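Local coordinates for protein nicotinate-nucleotide diphosphorylase (Carboxylating) (Streptococcus pyogenes GA06023, PDB 5HUO) that probably catalyses the transfer of a phosphoribosyl group to quinolinate with loss of carbon dioxide, yielding nicotinate ribonucleotide for NAD(+) biosynthesis, at residues Thr31-Phe36 with Leu82-Arg87; Ala76-Gly81 with Ile142-Ala147; Thr96-His101 with Glu117-Val122. All coordinates share one frame; numbering follows the deposited sequence.

Helix 82-92 joins the three contacts. Its first turns face the N-terminal segment in contact 1, the chain leading into it meets helix 122-153 in contact 2, and its other flank lies against the sheet of contact 3. Contacts 1 and 2 have centres about 16 Å apart and adjoin in sequence at Gly81 and Leu82. Contacts 1 and 3 are also about 16 Å apart between centres but touch directly, Phe85 CZ lying 3.9 Å from Ile118 CD1. Contacts 2 and 3 stand about 22 Å apart between centres, and helix 122-153 follows strand 114-119. In relatives the active site lies in the barrel domain, where a neighbouring subunit completes it.

Contact 1: Thr31-Phe36 with Leu82-Arg87; sequences TDLTPF and LTVFQR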
ATOM      1  N   THR A  31     -17.501 -22.710  -4.249  1.00130.39           N
ATOM      2  CA  THR A  31     -16.844 -21.910  -5.325  1.00131.52           C
ATOM      3  C   THR A  31     -15.446 -21.454  -4.887  1.00123.96           C
ATOM      4  O   THR A  31     -15.290 -20.789  -3.859  1.00120.35           O
ATOM      5  CB  THR A  31     -17.683 -20.668  -5.719  1.00136.72           C
ATOM      6  OG1 THR A  31     -18.845 -21.078  -6.454  1.00141.39           O
ATOM      7  CG2 THR A  31     -16.861 -19.684  -6.605  1.00140.23           C
ATOM      8  N   ASP A  32     -14.451 -21.727  -5.716  1.00118.65           N
ATOM      9  CA  ASP A  32     -13.062 -21.583  -5.288  1.00115.21           C
ATOM     10  C   ASP A  32     -12.601 -20.138  -5.099  1.00111.98           C
ATOM     11  O   ASP A  32     -13.204 -19.222  -5.635  1.00118.43           O
ATOM     12  CB  ASP A  32     -12.133 -22.260  -6.283  1.00116.60           C
ATOM     13  CG  ASP A  32     -10.983 -22.965  -5.606  1.00116.10           C
ATOM     14  OD1 ASP A  32     -10.550 -22.560  -4.469  1.00112.11           O
ATOM     15  OD2 ASP A  32     -10.515 -23.930  -6.220  1.00117.37           O
ATOM     16  N   LEU A  33     -11.546 -19.938  -4.337  1.00105.71           N
ATOM     17  CA  LEU A  33     -10.985 -18.608  -4.137  1.00102.15           C
ATOM     18  C   LEU A  33     -10.112 -18.197  -5.322  1.00102.92           C
ATOM     19  O   LEU A  33      -9.355 -19.010  -5.818  1.00105.96           O
ATOM     20  CB  LEU A  33     -10.153 -18.555  -2.847  1.00 99.13           C
ATOM     21  CG  LEU A  33     -10.926 -18.658  -1.541  1.00 97.53           C
ATOM     22  CD1 LEU A  33      -9.981 -18.607  -0.365  1.00 96.00           C
ATOM     23  CD2 LEU A  33     -11.973 -17.561  -1.431  1.00 97.90           C
ATOM     24  N   THR A  34     -10.233 -16.938  -5.750  1.00102.04           N
ATOM     25  CA  THR A  34      -9.563 -16.390  -6.944  1.00102.81           C
ATOM     26  C   THR A  34      -8.286 -15.623  -6.658  1.00101.62           C
ATOM     27  O   THR A  34      -8.100 -15.143  -5.570  1.00100.16           O
ATOM     28  CB  THR A  34     -10.503 -15.468  -7.756  1.00105.51           C
ATOM     29  OG1 THR A  34     -10.763 -14.262  -7.045  1.00105.19           O
ATOM     30  CG2 THR A  34     -11.817 -16.112  -8.012  1.00107.68           C
ATOM     31  N   PRO A  35      -7.384 -15.481  -7.632  1.00103.34           N
ATOM     32  CA  PRO A  35      -6.136 -14.742  -7.278  1.00103.11           C
ATOM     33  C   PRO A  35      -6.373 -13.309  -6.870  1.00103.35           C
ATOM     34  O   PRO A  35      -5.715 -12.786  -5.993  1.00102.42           O
ATOM     35  CB  PRO A  35      -5.348 -14.761  -8.574  1.00105.66           C
ATOM     36  CG  PRO A  35      -5.747 -16.045  -9.184  1.00106.35           C
ATOM     37  CD  PRO A  35      -7.216 -16.154  -8.943  1.00105.66           C
ATOM     38  N   PHE A  36      -7.320 -12.672  -7.512  1.00104.94           N
ATOM     39  CA  PHE A  36      -7.689 -11.339  -7.103  1.00105.58           C
ATOM     40  C   PHE A  36      -7.986 -11.231  -5.600  1.00103.39           C
ATOM     41  O   PHE A  36      -7.653 -10.239  -4.932  1.00103.75           O
ATOM     42  CB  PHE A  36      -8.926 -10.895  -7.837  1.00107.30           C
ATOM     43  CG  PHE A  36      -9.497  -9.652  -7.253  1.00107.93           C
ATOM     44  CD1 PHE A  36      -8.923  -8.428  -7.560  1.00110.37           C
ATOM     45  CD2 PHE A  36     -10.586  -9.716  -6.345  1.00106.45           C
ATOM     46  CE1 PHE A  36      -9.435  -7.276  -6.995  1.00111.46           C
ATOM     47  CE2 PHE A  36     -11.104  -8.586  -5.782  1.00107.43           C
ATOM     48  CZ  PHE A  36     -10.506  -7.350  -6.089  1.00109.97           C
ATOM     49  N   LEU A  82      -6.573 -26.028  -1.186  1.00 88.57           N
ATOM     50  CA  LEU A  82      -5.593 -26.611  -2.133  1.00 89.04           C
ATOM     51  C   LEU A  82      -5.085 -25.594  -3.194  1.00 89.57           C
ATOM     52  O   LEU A  82      -3.918 -25.547  -3.464  1.00 89.94           O
ATOM     53  CB  LEU A  82      -6.207 -27.791  -2.864  1.00 89.32           C
ATOM     54  CG  LEU A  82      -5.218 -28.578  -3.728  1.00 89.88           C
ATOM     55  CD1 LEU A  82      -4.211 -29.318  -2.842  1.00 89.74           C
ATOM     56  CD2 LEU A  82      -5.942 -29.587  -4.598  1.00 90.34           C
ATOM     57  N   THR A  83      -5.981 -24.783  -3.758  1.00 89.72           N
ATOM     58  CA  THR A  83      -5.559 -23.839  -4.759  1.00 90.37           C
ATOM     59  C   THR A  83      -4.856 -22.676  -4.071  1.00 90.35           C
ATOM     60  O   THR A  83      -4.023 -21.994  -4.715  1.00 91.03           O
ATOM     61  CB  THR A  83      -6.670 -23.317  -5.684  1.00 90.75           C
ATOM     62  OG1 THR A  83      -7.502 -22.474  -4.963  1.00 90.39           O
ATOM     63  CG2 THR A  83      -7.491 -24.390  -6.221  1.00 90.85           C
ATOM     64  N   VAL A  84      -5.171 -22.442  -2.800  1.00 89.74           N
ATOM     65  CA  VAL A  84      -4.426 -21.438  -2.044  1.00 89.82           C
ATOM     66  C   VAL A  84      -2.977 -21.865  -1.845  1.00 90.06           C
ATOM     67  O   VAL A  84      -2.034 -21.154  -2.091  1.00 90.69           O
ATOM     68  CB  VAL A  84      -5.003 -21.223  -0.665  1.00 89.20           C
ATOM     69  CG1 VAL A  84      -4.183 -20.224   0.091  1.00 89.43           C
ATOM     70  CG2 VAL A  84      -6.401 -20.695  -0.754  1.00 89.08           C
ATOM     71  N   PHE A  85      -2.848 -23.106  -1.417  1.00 89.67           N
ATOM     72  CA  PHE A  85      -1.534 -23.808  -1.305  1.00 89.96           C
ATOM     73  C   PHE A  85      -0.707 -23.663  -2.581  1.00 90.83           C
ATOM     74  O   PHE A  85       0.436 -23.234  -2.553  1.00 91.42           O
ATOM     75  CB  PHE A  85      -1.753 -25.295  -1.009  1.00 89.59           C
ATOM     76  CG  PHE A  85      -0.516 -26.117  -1.081  1.00 90.00           C
ATOM     77  CD1 PHE A  85       0.279 -26.282   0.025  1.00 89.95           C
ATOM     78  CD2 PHE A  85      -0.158 -26.745  -2.248  1.00 90.55           C
ATOM     79  CE1 PHE A  85       1.438 -27.042  -0.058  1.00 90.45           C
ATOM     80  CE2 PHE A  85       0.955 -27.544  -2.325  1.00 91.02           C
ATOM     81  CZ  PHE A  85       1.771 -27.687  -1.242  1.00 90.98           C
ATOM     82  N   GLN A  86      -1.354 -23.961  -3.685  1.00 91.02           N
ATOM     83  CA  GLN A  86      -0.691 -23.888  -4.986  1.00 91.95           C
ATOM     84  C   GLN A  86      -0.206 -22.470  -5.323  1.00 92.68           C
ATOM     85  O   GLN A  86       0.863 -22.267  -5.899  1.00 93.59           O
ATOM     86  CB  GLN A  86      -1.618 -24.391  -6.112  1.00 92.13           C
ATOM     87  CG  GLN A  86      -1.875 -25.868  -6.000  1.00 91.80           C
ATOM     88  CD  GLN A  86      -2.716 -26.431  -7.119  1.00 92.17           C
ATOM     89  OE1 GLN A  86      -3.839 -26.884  -6.883  1.00 91.71           O
ATOM     90  NE2 GLN A  86      -2.209 -26.400  -8.330  1.00 93.11           N
ATOM     91  N   ARG A  87      -1.064 -21.509  -5.009  1.00 92.38           N
ATOM     92  CA  ARG A  87      -0.844 -20.108  -5.425  1.00 93.19           C
ATOM     93  C   ARG A  87       0.371 -19.504  -4.749  1.00 93.64           C
ATOM     94  O   ARG A  87       1.061 -18.696  -5.307  1.00 94.70           O
ATOM     95  CB  ARG A  87      -2.108 -19.274  -5.158  1.00 92.79           C
ATOM     96  CG  ARG A  87      -2.012 -17.860  -5.677  1.00 93.72           C
ATOM     97  CD  ARG A  87      -1.812 -17.799  -7.168  1.00 94.78           C
ATOM     98  NE  ARG A  87      -1.819 -16.443  -7.646  1.00 95.78           N
ATOM     99  CZ  ARG A  87      -1.210 -16.011  -8.751  1.00 97.10           C
ATOM    100  NH1 ARG A  87      -1.221 -14.736  -9.070  1.00 98.10           N
ATOM    101  NH2 ARG A  87      -0.580 -16.809  -9.547  1.00 97.59           N
TER
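Leu33 and Val84 mark the nearest approach of the backbones, their CA atoms 7.4 Å apart, where the extended N-terminal chain runs beside the first turns of helix 82-92. The polar link lies at the start of that helix. Thr83 places OG1 between its backbone N and carbonyl carbon (chi1 71°), from where the hydroxyl donates to Asp32 OD1 at 3.1 Å. It comes from above the carboxylate plane, while Leu33 N donates to Asp32 OD1 at 2.8 Å on the anti side, near the plane. Two donors from different directions thus limit the rotation of the carboxylate. One residue on, Leu33 CD1 meets Val84 CG2 at 4.2 Å, an apolar touch continued by Leu42 of helix 35-49 against Val84 and by Phe173 and Tyr176 of helix 171-180 beside Leu33. At the far end, where Thr34 takes the N-cap position of helix 35-49, Pro35 CG sits over one face of the Arg87 guanidinium, with Pro35 CB 4.0 Å from Arg87 NE. The charge itself is met by Asp39, which forms a salt bridge with NH1. Arg123 of the second subunit binds the carbonyl of Asp32, so the contact is that of an extended N-terminal chain laid against the start of a helix of the N-terminal domain, at a subunit interface of the hexamer.

Contact 2: Ala76-Gly81 with Ile142-Ala147; sequences AGVLAG and IASMTA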
ATOM      1  N   ALA A  76      -6.530 -37.568   9.224  1.00 91.21           N
ATOM      2  CA  ALA A  76      -7.806 -37.712   8.572  1.00 91.35           C
ATOM      3  C   ALA A  76      -8.699 -36.503   8.781  1.00 90.80           C
ATOM      4  O   ALA A  76      -8.733 -35.926   9.871  1.00 90.67           O
ATOM      5  CB  ALA A  76      -8.510 -38.947   9.059  1.00 92.37           C
ATOM      6  N   GLY A  77      -9.383 -36.100   7.709  1.00 90.57           N
ATOM      7  CA  GLY A  77     -10.266 -34.979   7.754  1.00 90.15           C
ATOM      8  C   GLY A  77     -10.733 -34.553   6.386  1.00 89.94           C
ATOM      9  O   GLY A  77     -10.848 -35.369   5.479  1.00 90.38           O
ATOM     10  N   VAL A  78     -10.982 -33.257   6.242  1.00 89.39           N
ATOM     11  CA  VAL A  78     -11.442 -32.697   4.984  1.00 89.25           C
ATOM     12  C   VAL A  78     -10.453 -31.719   4.390  1.00 88.68           C
ATOM     13  O   VAL A  78      -9.902 -30.921   5.081  1.00 88.29           O
ATOM     14  CB  VAL A  78     -12.782 -31.996   5.169  1.00 89.33           C
ATOM     15  CG1 VAL A  78     -13.349 -31.516   3.851  1.00 89.38           C
ATOM     16  CG2 VAL A  78     -13.755 -32.958   5.796  1.00 90.08           C
ATOM     17  N   LEU A  79     -10.269 -31.809   3.081  1.00 88.80           N
ATOM     18  CA  LEU A  79      -9.272 -30.989   2.351  1.00 88.49           C
ATOM     19  C   LEU A  79      -9.851 -29.665   1.975  1.00 88.25           C
ATOM     20  O   LEU A  79     -10.891 -29.586   1.320  1.00 88.52           O
ATOM     21  CB  LEU A  79      -8.768 -31.677   1.086  1.00 88.88           C
ATOM     22  CG  LEU A  79      -7.857 -30.896   0.130  1.00 88.81           C
ATOM     23  CD1 LEU A  79      -6.483 -30.643   0.733  1.00 88.60           C
ATOM     24  CD2 LEU A  79      -7.707 -31.633  -1.210  1.00 89.40           C
ATOM     25  N   ALA A  80      -9.170 -28.604   2.392  1.00 87.89           N
ATOM     26  CA  ALA A  80      -9.574 -27.209   2.022  1.00 87.77           C
ATOM     27  C   ALA A  80      -8.360 -26.344   1.856  1.00 87.67           C
ATOM     28  O   ALA A  80      -7.435 -26.405   2.669  1.00 87.55           O
ATOM     29  CB  ALA A  80     -10.524 -26.604   3.066  1.00 87.62           C
ATOM     30  N   GLY A  81      -8.413 -25.497   0.841  1.00 87.88           N
ATOM     31  CA  GLY A  81      -7.323 -24.556   0.556  1.00 88.00           C
ATOM     32  C   GLY A  81      -6.254 -25.044  -0.408  1.00 88.37           C
ATOM     33  O   GLY A  81      -5.177 -24.517  -0.469  1.00 88.58           O
ATOM     34  N   ILE A 142     -10.230 -26.113   9.640  1.00 87.59           N
ATOM     35  CA  ILE A 142     -11.566 -25.521   9.765  1.00 87.74           C
ATOM     36  C   ILE A 142     -12.602 -26.354   9.034  1.00 87.94           C
ATOM     37  O   ILE A 142     -13.704 -26.608   9.547  1.00 88.35           O
ATOM     38  CB  ILE A 142     -11.570 -24.073   9.260  1.00 87.57           C
ATOM     39  CG1 ILE A 142     -10.817 -23.199  10.266  1.00 87.63           C
ATOM     40  CG2 ILE A 142     -12.985 -23.543   9.080  1.00 87.79           C
ATOM     41  CD1 ILE A 142     -10.508 -21.802   9.742  1.00 87.60           C
ATOM     42  N   ALA A 143     -12.265 -26.752   7.817  1.00 87.80           N
ATOM     43  CA  ALA A 143     -13.218 -27.556   6.987  1.00 88.12           C
ATOM     44  C   ALA A 143     -13.562 -28.860   7.706  1.00 88.58           C
ATOM     45  O   ALA A 143     -14.728 -29.220   7.855  1.00 89.10           O
ATOM     46  CB  ALA A 143     -12.655 -27.828   5.638  1.00 88.01           C
ATOM     47  N   SER A 144     -12.521 -29.496   8.213  1.00 88.52           N
ATOM     48  CA  SER A 144     -12.631 -30.743   8.976  1.00 89.06           C
ATOM     49  C   SER A 144     -13.581 -30.559  10.167  1.00 89.50           C
ATOM     50  O   SER A 144     -14.507 -31.352  10.422  1.00 90.21           O
ATOM     51  CB  SER A 144     -11.278 -31.188   9.447  1.00 88.94           C
ATOM     52  OG  SER A 144     -10.441 -31.608   8.367  1.00 88.75           O
ATOM     53  N   MET A 145     -13.330 -29.504  10.915  1.00 89.22           N
ATOM     54  CA  MET A 145     -14.117 -29.259  12.126  1.00 89.72           C
ATOM     55  C   MET A 145     -15.588 -28.972  11.787  1.00 90.10           C
ATOM     56  O   MET A 145     -16.485 -29.460  12.466  1.00 90.87           O
ATOM     57  CB  MET A 145     -13.520 -28.125  12.949  1.00 89.44           C
ATOM     58  CG  MET A 145     -14.109 -28.045  14.339  1.00 90.10           C
ATOM     59  SD  MET A 145     -13.349 -26.647  15.146  1.00 89.85           S
ATOM     60  CE  MET A 145     -14.271 -26.595  16.712  1.00 90.83           C
ATOM     61  N   THR A 146     -15.792 -28.157  10.761  1.00 89.68           N
ATOM     62  CA  THR A 146     -17.141 -27.855  10.260  1.00 90.08           C
ATOM     63  C   THR A 146     -17.876 -29.147   9.859  1.00 90.78           C
ATOM     64  O   THR A 146     -18.979 -29.421  10.317  1.00 91.60           O
ATOM     65  CB  THR A 146     -17.086 -26.920   9.061  1.00 89.59           C
ATOM     66  OG1 THR A 146     -16.472 -25.697   9.456  1.00 89.14           O
ATOM     67  CG2 THR A 146     -18.487 -26.636   8.537  1.00 90.14           C
ATOM     68  N   ALA A 147     -17.188 -29.978   9.091  1.00 90.60           N
ATOM     69  CA  ALA A 147     -17.695 -31.296   8.707  1.00 91.36           C
ATOM     70  C   ALA A 147     -18.064 -32.147   9.891  1.00 92.19           C
ATOM     71  O   ALA A 147     -19.104 -32.799   9.892  1.00 93.18           O
ATOM     72  CB  ALA A 147     -16.704 -32.042   7.855  1.00 91.08           C
TER
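With OG anti to its carbonyl carbon (chi1 -68°), Ser144 presents its hydroxyl to the backbone of Val78, while the valine, with CG1 anti to its N (chi1 -175°), spreads its two methyls along the helix. The N-H of Val78 points almost straight at Ser144 OG, 2.7 Å from N to O with an angle of 174°. The same hydroxyl is bonded to the carbonyl O of Ser140, one turn earlier in helix 122-153, so it receives from the strand and gives to the helix. Beside this bond the two valine methyls take separate alanines: CG2 rests against Ala147 CB at 3.7 Å and CG1 lies 4.2 Å from Ala143 CB. Ala80 extends the apolar strip, its CB 3.6 Å from Ala143 CB. These small side chains let the chain lie close to the helix, the CA atoms of Val78 and Ser144 being 4.6 Å apart. Ser140 adds a further bond to the carbonyl of Ala80. Chemically, the join is mixed: a serine hydroxyl of the helix accepts the Val78 N-H, while strand 77-78 pairs with strand 108-109 through Gly77, and alanine methyls pack beside the bond.

Contact 3: Thr96-His101 with Glu117-Val122; sequences TFQNPH and EIIGSV
Thr96, Phe97 and Gln98 pair with Ile119, Ile118 and Glu117 in an antiparallel beta contact at the edge of the four-stranded sheet, where strand 95-98 is the outermost strand in this chain and strand 114-119 its inner neighbour. The two short strand segments pass 4.7 Å apart at an angle of 153°. Four backbone bonds hold the register. In the hydrogen-bonded pair of Thr96 with Ile119, Thr96 N donates to Ile119 O at 2.9 Å and Ile119 N to Thr96 O at 2.8 Å; Gln98 and Glu117 exchange a second such couple through the N and O of each. Between them lies the non-hydrogen-bonded pair of Phe97 and Ile118, where Phe97 makes a bent CA-H...O contact with Glu117 O, its CA 3.3 Å from that oxygen.

The faces of the sheet differ. Phe97, with CG anti to its carbonyl carbon (chi1 -57°), lies alongside Ile118, pointing the same way; Ile118 CG1 meets the ring edge near its plane, 3.7 Å from Phe97 CE1. Helix 82-92 covers this face, Phe89 packing on Phe97. The reverse face carries Thr96, Gln98, Glu117 and Ile119. There Thr96 OG1 comes to 3.5 Å from Ile119 CB and makes a weak bond to Ile119 O, a second donor for that carbonyl. Pro100 CG lies 3.8 Å from Glu117 OE1, while the other carboxylate oxygen forms a long, weak ion pair with Lys68 of strand 66-73.

Beyond Ile119 the chain turns a corner at Gly120, and Ser121 occupies the N-cap position of helix 122-153. The chemistry implies a division of labour: backbone amides set the pairing, aromatic and aliphatic groups bind the sheet to its helix, and polar side chains, with Ile119 among them, line the more exposed face.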
ATOM      1  N   THR A  96       4.944 -26.049 -11.393  1.00109.56           N
ATOM      2  CA  THR A  96       3.817 -26.843 -11.925  1.00108.98           C
ATOM      3  C   THR A  96       3.404 -27.921 -10.957  1.00106.10           C
ATOM      4  O   THR A  96       4.146 -28.230 -10.023  1.00106.52           O
ATOM      5  CB  THR A  96       4.161 -27.479 -13.269  1.00110.74           C
ATOM      6  OG1 THR A  96       5.331 -28.288 -13.131  1.00111.47           O
ATOM      7  CG2 THR A  96       4.415 -26.394 -14.294  1.00112.19           C
ATOM      8  N   PHE A  97       2.233 -28.489 -11.188  1.00103.25           N
ATOM      9  CA  PHE A  97       1.708 -29.474 -10.262  1.00101.04           C
ATOM     10  C   PHE A  97       1.202 -30.679 -10.958  1.00100.73           C
ATOM     11  O   PHE A  97       0.825 -30.626 -12.084  1.00101.93           O
ATOM     12  CB  PHE A  97       0.582 -28.883  -9.449  1.00 99.57           C
ATOM     13  CG  PHE A  97       0.975 -27.657  -8.682  1.00 98.32           C
ATOM     14  CD1 PHE A  97       1.467 -27.763  -7.409  1.00 97.39           C
ATOM     15  CD2 PHE A  97       0.877 -26.413  -9.242  1.00 97.79           C
ATOM     16  CE1 PHE A  97       1.847 -26.620  -6.700  1.00 96.51           C
ATOM     17  CE2 PHE A  97       1.247 -25.288  -8.524  1.00 97.25           C
ATOM     18  CZ  PHE A  97       1.740 -25.390  -7.268  1.00 96.05           C
ATOM     19  N   GLN A  98       1.211 -31.780 -10.260  1.00 99.85           N
ATOM     20  CA  GLN A  98       0.598 -32.996 -10.729  1.00 99.95           C
ATOM     21  C   GLN A  98      -0.339 -33.459  -9.632  1.00 98.23           C
ATOM     22  O   GLN A  98       0.031 -33.457  -8.455  1.00 97.24           O
ATOM     23  CB  GLN A  98       1.637 -34.041 -11.006  1.00101.39           C
ATOM     24  CG  GLN A  98       2.244 -33.960 -12.394  1.00104.02           C
ATOM     25  CD  GLN A  98       3.516 -34.812 -12.543  1.00105.97           C
ATOM     26  OE1 GLN A  98       3.894 -35.590 -11.660  1.00107.18           O
ATOM     27  NE2 GLN A  98       4.150 -34.688 -13.671  1.00108.04           N
ATOM     28  N   ASN A  99      -1.528 -33.901 -10.020  1.00 96.88           N
ATOM     29  CA  ASN A  99      -2.532 -34.342  -9.066  1.00 94.83           C
ATOM     30  C   ASN A  99      -3.026 -35.736  -9.480  1.00 95.24           C
ATOM     31  O   ASN A  99      -4.126 -35.875 -10.013  1.00 95.68           O
ATOM     32  CB  ASN A  99      -3.693 -33.336  -9.007  1.00 94.00           C
ATOM     33  CG  ASN A  99      -4.595 -33.537  -7.806  1.00 93.17           C
ATOM     34  OD1 ASN A  99      -4.603 -34.598  -7.131  1.00 93.91           O
ATOM     35  ND2 ASN A  99      -5.385 -32.556  -7.548  1.00 92.64           N
ATOM     36  N   PRO A 100      -2.239 -36.773  -9.193  1.00 95.61           N
ATOM     37  CA  PRO A 100      -2.527 -38.153  -9.544  1.00 96.44           C
ATOM     38  C   PRO A 100      -3.896 -38.636  -9.188  1.00 96.30           C
ATOM     39  O   PRO A 100      -4.480 -39.374  -9.976  1.00 98.14           O
ATOM     40  CB  PRO A 100      -1.524 -38.943  -8.702  1.00 96.45           C
ATOM     41  CG  PRO A 100      -0.382 -38.031  -8.518  1.00 96.13           C
ATOM     42  CD  PRO A 100      -1.034 -36.687  -8.341  1.00 95.27           C
ATOM     43  N   HIS A 101      -4.418 -38.243  -8.045  1.00 95.33           N
ATOM     44  CA  HIS A 101      -5.719 -38.738  -7.580  1.00 95.32           C
ATOM     45  C   HIS A 101      -6.884 -37.745  -7.749  1.00 94.90           C
ATOM     46  O   HIS A 101      -7.982 -37.977  -7.249  1.00 94.84           O
ATOM     47  CB  HIS A 101      -5.620 -39.148  -6.133  1.00 94.76           C
ATOM     48  CG  HIS A 101      -4.717 -40.280  -5.912  1.00 95.34           C
ATOM     49  ND1 HIS A 101      -4.830 -41.453  -6.590  1.00 96.49           N
ATOM     50  CD2 HIS A 101      -3.672 -40.426  -5.085  1.00 95.06           C
ATOM     51  CE1 HIS A 101      -3.896 -42.286  -6.198  1.00 96.87           C
ATOM     52  NE2 HIS A 101      -3.165 -41.684  -5.296  1.00 96.03           N
ATOM     53  N   GLU A 117       1.757 -33.438  -6.196  1.00 93.99           N
ATOM     54  CA  GLU A 117       3.155 -33.360  -6.474  1.00 96.44           C
ATOM     55  C   GLU A 117       3.433 -31.992  -6.970  1.00 96.07           C
ATOM     56  O   GLU A 117       2.711 -31.447  -7.769  1.00 95.70           O
ATOM     57  CB  GLU A 117       3.554 -34.397  -7.485  1.00100.66           C
ATOM     58  CG  GLU A 117       3.716 -35.782  -6.863  1.00103.91           C
ATOM     59  CD  GLU A 117       3.718 -36.926  -7.887  1.00108.83           C
ATOM     60  OE1 GLU A 117       3.133 -36.799  -8.985  1.00108.55           O
ATOM     61  OE2 GLU A 117       4.286 -37.993  -7.529  1.00115.09           O
ATOM     62  N   ILE A 118       4.476 -31.415  -6.422  1.00 96.90           N
ATOM     63  CA  ILE A 118       4.907 -30.069  -6.775  1.00 98.48           C
ATOM     64  C   ILE A 118       6.256 -30.101  -7.529  1.00100.79           C
ATOM     65  O   ILE A 118       7.243 -30.614  -7.008  1.00100.67           O
ATOM     66  CB  ILE A 118       5.078 -29.173  -5.539  1.00 98.01           C
ATOM     67  CG1 ILE A 118       3.821 -29.113  -4.734  1.00 96.23           C
ATOM     68  CG2 ILE A 118       5.437 -27.736  -5.958  1.00 99.41           C
ATOM     69  CD1 ILE A 118       3.772 -30.109  -3.605  1.00 96.34           C
ATOM     70  N   ILE A 119       6.285 -29.518  -8.733  1.00102.88           N
ATOM     71  CA  ILE A 119       7.476 -29.559  -9.607  1.00106.17           C
ATOM     72  C   ILE A 119       8.003 -28.181  -9.941  1.00106.60           C
ATOM     73  O   ILE A 119       7.296 -27.347 -10.436  1.00106.18           O
ATOM     74  CB  ILE A 119       7.220 -30.259 -10.937  1.00108.16           C
ATOM     75  CG1 ILE A 119       6.973 -31.727 -10.727  1.00109.95           C
ATOM     76  CG2 ILE A 119       8.412 -30.130 -11.844  1.00110.31           C
ATOM     77  CD1 ILE A 119       5.493 -32.041 -10.631  1.00110.68           C
ATOM     78  N   GLY A 120       9.270 -27.990  -9.656  1.00107.70           N
ATOM     79  CA  GLY A 120       9.936 -26.735  -9.928  1.00109.28           C
ATOM     80  C   GLY A 120      11.353 -26.714  -9.378  1.00111.43           C
ATOM     81  O   GLY A 120      11.876 -27.711  -8.885  1.00112.24           O
ATOM     82  N   SER A 121      11.944 -25.535  -9.338  1.00113.45           N
ATOM     83  CA  SER A 121      13.309 -25.434  -8.840  1.00115.48           C
ATOM     84  C   SER A 121      13.330 -25.661  -7.327  1.00114.10           C
ATOM     85  O   SER A 121      12.419 -25.278  -6.603  1.00111.53           O
ATOM     86  CB  SER A 121      13.962 -24.102  -9.163  1.00117.38           C
ATOM     87  OG  SER A 121      13.382 -23.096  -8.396  1.00117.68           O
ATOM     88  N   VAL A 122      14.398 -26.287  -6.860  1.00115.63           N
ATOM     89  CA  VAL A 122      14.523 -26.628  -5.449  1.00115.51           C
ATOM     90  C   VAL A 122      14.339 -25.422  -4.525  1.00115.08           C
ATOM     91  O   VAL A 122      13.697 -25.488  -3.479  1.00113.94           O
ATOM     92  CB  VAL A 122      15.886 -27.247  -5.149  1.00118.35           C
ATOM     93  CG1 VAL A 122      16.067 -27.424  -3.651  1.00119.26           C
ATOM     94  CG2 VAL A 122      15.998 -28.585  -5.797  1.00118.91           C
TER